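Local atomic coordinates of endo-b-1,4-glucanase (Nasutitermes takasagoensis, PDB entry 1KS8), a protein that probably hydrolyses internal beta-1,4-glucosidic linkages in cellulose and related beta-glucans, as a termite member of glycosyl hydrolase family 9. Residues N176-A181 and Y223-D228; G249-D254 and A310-L315; T333-A338 and Q422-A427. All coordinates share one frame; numbering follows the deposited sequence.

Overall arrangement
Two helix-helix contacts and one loop-on-helix contact sample the packing of a single (alpha/alpha)6 catalytic domain, and they follow one another along the chain without interleaving. Contact 1 joins helices 171-190 and 212-226, its centre about 23 Å from that of contact 2 and about 29 Å from that of contact 3. Contact 2 lays the loop 249-254 on helix 303-319; contact 3 pairs helix 324-341, the next helix in the chain, with helix 415-430. These last two have centres about 12 Å apart and touch through Phe312 and Leu315, which meet residues of 422-427. Contact 1 is near the surface, whereas contacts 2 and 3 are buried.

Contact 1 (N176-A181 and Y223-D228); sequences NLLTHA and YRATND
Leu178 and Ala225 mark the closest approach of a helix and the last turn (223-226) of another, their CA atoms 7.7 Å apart. Across this separation a single leucine does the reaching. The CD1 methyl of Leu178 lies 3.6 Å from Thr226 CG2, while its other methyl, CD2, is 3.7 Å from the same Thr226 CG2, so the fork of the leucine straddles the threonine methyl. CD1 of Leu178 also touches Ala225 CB at 4.1 Å. With CG of Leu178 anti to the backbone N (chi1 -169°), the branch extends out from its helix to make these contacts.

Thr226 divides its two branches between different tasks. Its methyl faces the leucine, whereas OG1 accepts a hydrogen bond from Asp228 N at 3.1 Å, an ST turn, and is also bonded to Leu222 O one turn back. These bonds fix the rotation of the side chain and thereby the place of its methyl. Asn227 leaves the helix with positive phi, and Asp228 then stands at the N-cap of the next helix, its OD1 bonded to Thr230 N. Beside the contact, Ala225 also packs on Ser163 of helix 149-165. Small, apolar, without a hydrogen bond between the segments, this is surface helix-helix packing in the (alpha/alpha)6 barrel of family 9 glycosyl hydrolases, made where one helix ends and the chain turns into another.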
# COMPACT_ATOMS: atom_id res chain seq x y z
N ASN A 176 6.41 -18.86 -10.27
CA ASN A 176 7.26 -18.71 -9.09
C ASN A 176 6.50 -17.97 -7.99
O ASN A 176 6.52 -18.37 -6.83
CB ASN A 176 8.54 -17.97 -9.46
CG ASN A 176 9.49 -17.80 -8.29
OD1 ASN A 176 9.64 -18.71 -7.48
ND2 ASN A 176 10.14 -16.65 -8.22
N LEU A 177 5.83 -16.89 -8.37
CA LEU A 177 5.05 -16.10 -7.42
C LEU A 177 4.00 -16.97 -6.73
O LEU A 177 3.83 -16.93 -5.52
CB LEU A 177 4.35 -14.95 -8.14
CG LEU A 177 5.20 -13.79 -8.65
CD1 LEU A 177 4.38 -12.93 -9.60
CD2 LEU A 177 5.72 -12.97 -7.48
N LEU A 178 3.29 -17.76 -7.53
CA LEU A 178 2.24 -18.63 -7.01
C LEU A 178 2.77 -19.70 -6.06
O LEU A 178 2.13 -20.01 -5.06
CB LEU A 178 1.48 -19.29 -8.16
CG LEU A 178 0.18 -20.01 -7.79
CD1 LEU A 178 -0.78 -19.04 -7.11
CD2 LEU A 178 -0.45 -20.59 -9.04
N THR A 179 3.94 -20.26 -6.36
CA THR A 179 4.52 -21.28 -5.50
C THR A 179 4.74 -20.69 -4.11
O THR A 179 4.37 -21.29 -3.10
CB THR A 179 5.86 -21.80 -6.06
OG1 THR A 179 5.63 -22.51 -7.28
CG2 THR A 179 6.54 -22.72 -5.06
N HIS A 180 5.35 -19.51 -4.07
CA HIS A 180 5.62 -18.84 -2.80
C HIS A 180 4.32 -18.46 -2.10
O HIS A 180 4.23 -18.56 -0.87
CB HIS A 180 6.47 -17.59 -3.05
CG HIS A 180 7.91 -17.89 -3.32
ND1 HIS A 180 8.81 -18.19 -2.32
CD2 HIS A 180 8.60 -17.99 -4.49
CE1 HIS A 180 9.99 -18.45 -2.85
NE2 HIS A 180 9.89 -18.34 -4.17
N ALA A 181 3.33 -18.03 -2.87
CA ALA A 181 2.04 -17.64 -2.30
C ALA A 181 1.38 -18.82 -1.58
O ALA A 181 0.88 -18.67 -0.47
CB ALA A 181 1.12 -17.11 -3.39
N TYR A 223 -7.58 -18.39 -4.45
CA TYR A 223 -8.62 -19.01 -5.26
C TYR A 223 -8.66 -18.31 -6.62
O TYR A 223 -8.72 -18.95 -7.67
CB TYR A 223 -9.99 -18.89 -4.59
CG TYR A 223 -11.12 -19.33 -5.49
CD1 TYR A 223 -11.17 -20.63 -5.99
CD2 TYR A 223 -12.12 -18.44 -5.87
CE1 TYR A 223 -12.20 -21.04 -6.84
CE2 TYR A 223 -13.15 -18.83 -6.72
CZ TYR A 223 -13.19 -20.13 -7.20
OH TYR A 223 -14.20 -20.52 -8.05
N ARG A 224 -8.62 -16.98 -6.60
CA ARG A 224 -8.66 -16.21 -7.83
C ARG A 224 -7.48 -16.53 -8.74
O ARG A 224 -7.63 -16.57 -9.96
CB ARG A 224 -8.67 -14.71 -7.50
CG ARG A 224 -8.84 -13.82 -8.72
CD ARG A 224 -8.91 -12.36 -8.35
NE ARG A 224 -9.36 -11.55 -9.48
CZ ARG A 224 -9.75 -10.29 -9.38
NH1 ARG A 224 -9.75 -9.67 -8.20
NH2 ARG A 224 -10.17 -9.64 -10.46
N ALA A 225 -6.32 -16.77 -8.14
CA ALA A 225 -5.10 -17.05 -8.90
C ALA A 225 -4.93 -18.50 -9.35
O ALA A 225 -4.12 -18.78 -10.24
CB ALA A 225 -3.89 -16.63 -8.08
N THR A 226 -5.67 -19.42 -8.75
CA THR A 226 -5.54 -20.83 -9.09
C THR A 226 -6.81 -21.51 -9.59
O THR A 226 -6.74 -22.51 -10.31
CB THR A 226 -5.06 -21.64 -7.87
OG1 THR A 226 -6.06 -21.57 -6.84
CG2 THR A 226 -3.75 -21.07 -7.35
N ASN A 227 -7.96 -20.97 -9.21
CA ASN A 227 -9.25 -21.54 -9.59
C ASN A 227 -9.40 -22.86 -8.84
O ASN A 227 -10.23 -23.71 -9.18
CB ASN A 227 -9.33 -21.79 -11.10
CG ASN A 227 -10.73 -22.13 -11.56
OD1 ASN A 227 -10.93 -22.60 -12.69
ND2 ASN A 227 -11.71 -21.89 -10.71
N ASP A 228 -8.59 -23.04 -7.80
CA ASP A 228 -8.61 -24.24 -6.98
C ASP A 228 -9.69 -24.05 -5.91
O ASP A 228 -9.50 -23.29 -4.96
CB ASP A 228 -7.25 -24.44 -6.31
CG ASP A 228 -7.11 -25.81 -5.68
OD1 ASP A 228 -8.11 -26.32 -5.14
OD2 ASP A 228 -5.99 -26.36 -5.72

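Contact 2 (G249-D254 and A310-L315); sequences GGLNWD and AAFIML
Leu251 lies against Ile313 and Phe312, so that a loop of the (alpha/alpha)6 barrel, between helices 229-241 and 257-268, rests on helix 303-319. The packing is closest between the two aliphatic side chains. CB of Leu251 is 3.7 Å from CG1 of Ile313, and the leucine methyl CD2 is 3.8 Å from the isoleucine CD1, so the base and one branch of the leucine both run against the same ethyl arm. That arm lies beside the backbone N of its own residue, anti to the carbonyl carbon (chi1 -73°), which directs it to the loop. With an alanine in place of Ile313 the ethyl arm and CG2 are gone, and a gap is likely to open beside Leu251, its CB and CD2 losing their nearest neighbours on the helix segment.

On the aromatic side the touch is lighter: Leu251 CD2 meets the edge of the Phe312 ring, near its plane, while the ring itself packs edge-to-face with Trp74. Helix 415-430 adds Ser423 beside this phenylalanine.

Away from this buried grip the loop becomes more open. Gly249 is exposed at one end, and at the other Asn252, Trp253 and Asp254 are only partly covered and do not touch 310-315. Asp254 belongs to the calcium site seen in a structure of this protein, although no calcium is bound in this model. Leu251 O is hydrogen-bonded to Asn309 ND2 of the same helix. At the seam itself, CB of Leu251 lies 3.9 Å from CD1 of Ile313.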
# COMPACT_ATOMS: atom_id res chain seq x y z
N GLY A 249 -16.43 -2.26 8.74
CA GLY A 249 -16.03 -2.18 7.35
C GLY A 249 -14.81 -1.33 7.09
O GLY A 249 -14.33 -0.62 7.98
N GLY A 250 -14.29 -1.40 5.87
CA GLY A 250 -13.13 -0.61 5.52
C GLY A 250 -12.02 -1.37 4.82
O GLY A 250 -12.02 -2.60 4.75
N LEU A 251 -11.07 -0.61 4.30
CA LEU A 251 -9.91 -1.16 3.61
C LEU A 251 -8.71 -0.39 4.13
O LEU A 251 -8.61 0.82 3.94
CB LEU A 251 -10.04 -0.95 2.10
CG LEU A 251 -8.80 -1.33 1.27
CD1 LEU A 251 -8.52 -2.82 1.41
CD2 LEU A 251 -9.03 -0.96 -0.19
N ASN A 252 -7.81 -1.09 4.81
CA ASN A 252 -6.61 -0.48 5.36
C ASN A 252 -5.55 -1.57 5.50
O ASN A 252 -5.86 -2.75 5.36
CB ASN A 252 -6.91 0.12 6.74
CG ASN A 252 -5.83 1.08 7.21
OD1 ASN A 252 -5.79 1.46 8.38
ND2 ASN A 252 -4.97 1.49 6.29
N TRP A 253 -4.31 -1.18 5.77
CA TRP A 253 -3.24 -2.15 5.91
C TRP A 253 -3.48 -3.15 7.03
O TRP A 253 -3.04 -4.30 6.94
CB TRP A 253 -1.89 -1.45 6.15
CG TRP A 253 -1.85 -0.64 7.41
CD1 TRP A 253 -2.19 0.68 7.55
CD2 TRP A 253 -1.50 -1.10 8.72
NE1 TRP A 253 -2.07 1.06 8.87
CE2 TRP A 253 -1.65 -0.01 9.61
CE3 TRP A 253 -1.07 -2.34 9.23
CZ2 TRP A 253 -1.40 -0.12 10.98
CZ3 TRP A 253 -0.81 -2.44 10.60
CH2 TRP A 253 -0.98 -1.34 11.45
N ASP A 254 -4.19 -2.74 8.08
CA ASP A 254 -4.45 -3.62 9.22
C ASP A 254 -5.83 -4.27 9.29
O ASP A 254 -6.04 -5.21 10.05
CB ASP A 254 -4.19 -2.88 10.54
CG ASP A 254 -5.09 -1.68 10.72
OD1 ASP A 254 -5.08 -1.10 11.83
OD2 ASP A 254 -5.79 -1.30 9.76
N ALA A 310 -11.45 4.33 0.68
CA ALA A 310 -12.90 4.20 0.61
C ALA A 310 -13.32 4.39 -0.85
O ALA A 310 -14.19 3.67 -1.35
CB ALA A 310 -13.57 5.24 1.50
N ALA A 311 -12.71 5.35 -1.53
CA ALA A 311 -13.03 5.61 -2.92
C ALA A 311 -12.78 4.36 -3.76
O ALA A 311 -13.57 4.03 -4.64
CB ALA A 311 -12.20 6.78 -3.46
N PHE A 312 -11.68 3.66 -3.48
CA PHE A 312 -11.40 2.45 -4.25
C PHE A 312 -12.43 1.36 -3.98
O PHE A 312 -12.83 0.65 -4.90
CB PHE A 312 -10.00 1.92 -3.95
CG PHE A 312 -9.60 0.80 -4.87
CD1 PHE A 312 -9.51 1.01 -6.24
CD2 PHE A 312 -9.37 -0.48 -4.38
CE1 PHE A 312 -9.20 -0.03 -7.11
CE2 PHE A 312 -9.07 -1.53 -5.24
CZ PHE A 312 -8.99 -1.30 -6.61
N ILE A 313 -12.85 1.22 -2.73
CA ILE A 313 -13.86 0.22 -2.41
C ILE A 313 -15.14 0.56 -3.18
O ILE A 313 -15.82 -0.33 -3.68
CB ILE A 313 -14.15 0.18 -0.89
CG1 ILE A 313 -12.97 -0.47 -0.15
CG2 ILE A 313 -15.44 -0.60 -0.61
CD1 ILE A 313 -12.70 -1.92 -0.55
N MET A 314 -15.45 1.84 -3.28
CA MET A 314 -16.64 2.28 -4.00
C MET A 314 -16.53 1.95 -5.48
O MET A 314 -17.50 1.52 -6.11
CB MET A 314 -16.85 3.78 -3.82
CG MET A 314 -17.29 4.17 -2.43
SD MET A 314 -17.60 5.93 -2.29
CE MET A 314 -17.57 6.13 -0.51
N LEU A 315 -15.34 2.15 -6.05
CA LEU A 315 -15.12 1.86 -7.46
C LEU A 315 -15.23 0.36 -7.72
O LEU A 315 -15.75 -0.07 -8.75
CB LEU A 315 -13.76 2.40 -7.89
CG LEU A 315 -13.74 3.94 -7.97
CD1 LEU A 315 -12.30 4.45 -7.95
CD2 LEU A 315 -14.46 4.39 -9.23

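Contact 3 (T333-A338 and Q422-A427); sequences TQIDYA and QSALAA
Two helices of the (alpha/alpha)6 domain, 324-341 and 415-430, meet at a buried face through Ile335, which sets its two branches against successive residues of the other helix. The CA atoms of Ile335 and Ala424 are 7.8 Å apart, a spacing bridged by one aliphatic side chain facing a small one. CD1 of Ile335 comes to 3.8 Å from Ala424 CB, with CG1 of Ile335 following behind at 4.2 Å from that same Ala424 CB; the ethyl arm therefore ends on the alanine methyl. The shorter branch serves a different neighbour: Ile335 CG2 lies 3.9 Å from CD2 of Leu425, but 5.7 Å from Ala424 CB.

The torsions explain this division. In Ile335, CG2 stands anti to the backbone N while CG1 lies beside it (chi1 -62°), which spreads the two branches over adjacent residues of the partner. Leu425 leaves its own helix at an angle to helix 324-341, and with its CG beside the backbone N (chi1 -73°) the outer end draws closer and delivers CD2 to the isoleucine. Its other methyl stays farther off, Leu425 CD1 being 5.6 Å from Ile335 CG2.

These are two of the helices of the (alpha/alpha)6 barrel of family 9, packed side chain to side chain with no hydrogen bond between the segments. Ile335 extends its contact along helix 415-430 by also touching Phe421 and Leu428, while Ala424 packs on Leu315 of helix 303-319 and Leu425 on Val8 of helix 5-18. Beside the contact, the buried amide of Gln334 is held by hydrogen bonds to Thr333 OG1, Gly294 O and Leu296 N.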
# COMPACT_ATOMS: atom_id res chain seq x y z
N THR A 333 -15.24 12.37 -6.15
CA THR A 333 -15.18 13.58 -5.33
C THR A 333 -14.07 13.48 -4.29
O THR A 333 -13.44 14.48 -3.94
CB THR A 333 -16.51 13.88 -4.58
OG1 THR A 333 -16.76 12.85 -3.61
CG2 THR A 333 -17.67 13.96 -5.57
N GLN A 334 -13.82 12.27 -3.79
CA GLN A 334 -12.78 12.09 -2.79
C GLN A 334 -11.40 12.24 -3.41
O GLN A 334 -10.53 12.91 -2.86
CB GLN A 334 -12.93 10.72 -2.12
CG GLN A 334 -14.27 10.57 -1.42
CD GLN A 334 -14.51 11.66 -0.38
OE1 GLN A 334 -13.83 11.70 0.64
NE2 GLN A 334 -15.45 12.55 -0.66
N ILE A 335 -11.20 11.61 -4.57
CA ILE A 335 -9.92 11.73 -5.26
C ILE A 335 -9.73 13.20 -5.66
O ILE A 335 -8.65 13.76 -5.50
CB ILE A 335 -9.88 10.83 -6.51
CG1 ILE A 335 -10.02 9.36 -6.10
CG2 ILE A 335 -8.59 11.06 -7.28
CD1 ILE A 335 -8.97 8.88 -5.11
N ASP A 336 -10.80 13.82 -6.16
CA ASP A 336 -10.71 15.22 -6.57
C ASP A 336 -10.40 16.15 -5.41
O ASP A 336 -9.78 17.20 -5.60
CB ASP A 336 -12.00 15.65 -7.27
CG ASP A 336 -12.12 15.08 -8.67
OD1 ASP A 336 -11.15 14.45 -9.14
OD2 ASP A 336 -13.18 15.27 -9.31
N TYR A 337 -10.83 15.80 -4.20
CA TYR A 337 -10.51 16.64 -3.06
C TYR A 337 -9.00 16.58 -2.87
O TYR A 337 -8.35 17.61 -2.69
CB TYR A 337 -11.22 16.15 -1.79
CG TYR A 337 -10.92 17.00 -0.58
CD1 TYR A 337 -9.68 16.94 0.05
CD2 TYR A 337 -11.86 17.91 -0.09
CE1 TYR A 337 -9.38 17.76 1.14
CE2 TYR A 337 -11.58 18.73 1.00
CZ TYR A 337 -10.33 18.65 1.61
OH TYR A 337 -10.03 19.46 2.68
N ALA A 338 -8.43 15.38 -2.93
CA ALA A 338 -6.99 15.22 -2.77
C ALA A 338 -6.22 15.99 -3.84
O ALA A 338 -5.13 16.49 -3.59
CB ALA A 338 -6.62 13.75 -2.82
N GLN A 422 -3.66 5.19 -5.87
CA GLN A 422 -3.20 4.87 -7.22
C GLN A 422 -4.16 3.95 -7.95
O GLN A 422 -4.43 4.15 -9.14
CB GLN A 422 -1.80 4.24 -7.17
CG GLN A 422 -1.20 4.07 -8.56
CD GLN A 422 0.25 3.66 -8.53
OE1 GLN A 422 1.09 4.35 -7.95
NE2 GLN A 422 0.56 2.54 -9.17
N SER A 423 -4.68 2.94 -7.26
CA SER A 423 -5.61 2.03 -7.90
C SER A 423 -6.90 2.74 -8.28
O SER A 423 -7.51 2.43 -9.30
CB SER A 423 -5.89 0.84 -6.98
OG SER A 423 -4.71 0.05 -6.85
N ALA A 424 -7.32 3.71 -7.47
CA ALA A 424 -8.53 4.48 -7.75
C ALA A 424 -8.30 5.34 -9.00
O ALA A 424 -9.20 5.52 -9.82
CB ALA A 424 -8.89 5.37 -6.56
N LEU A 425 -7.09 5.87 -9.14
CA LEU A 425 -6.76 6.69 -10.30
C LEU A 425 -6.84 5.84 -11.56
O LEU A 425 -7.36 6.28 -12.58
CB LEU A 425 -5.35 7.28 -10.15
CG LEU A 425 -5.22 8.41 -9.13
CD1 LEU A 425 -3.75 8.67 -8.83
CD2 LEU A 425 -5.90 9.67 -9.67
N ALA A 426 -6.32 4.61 -11.48
CA ALA A 426 -6.36 3.71 -12.63
C ALA A 426 -7.82 3.45 -13.01
O ALA A 426 -8.15 3.39 -14.20
CB ALA A 426 -5.67 2.40 -12.29
N ALA A 427 -8.68 3.29 -12.01
CA ALA A 427 -10.10 3.05 -12.25
C ALA A 427 -10.74 4.26 -12.93
O ALA A 427 -11.51 4.11 -13.88
CB ALA A 427 -10.81 2.74 -10.94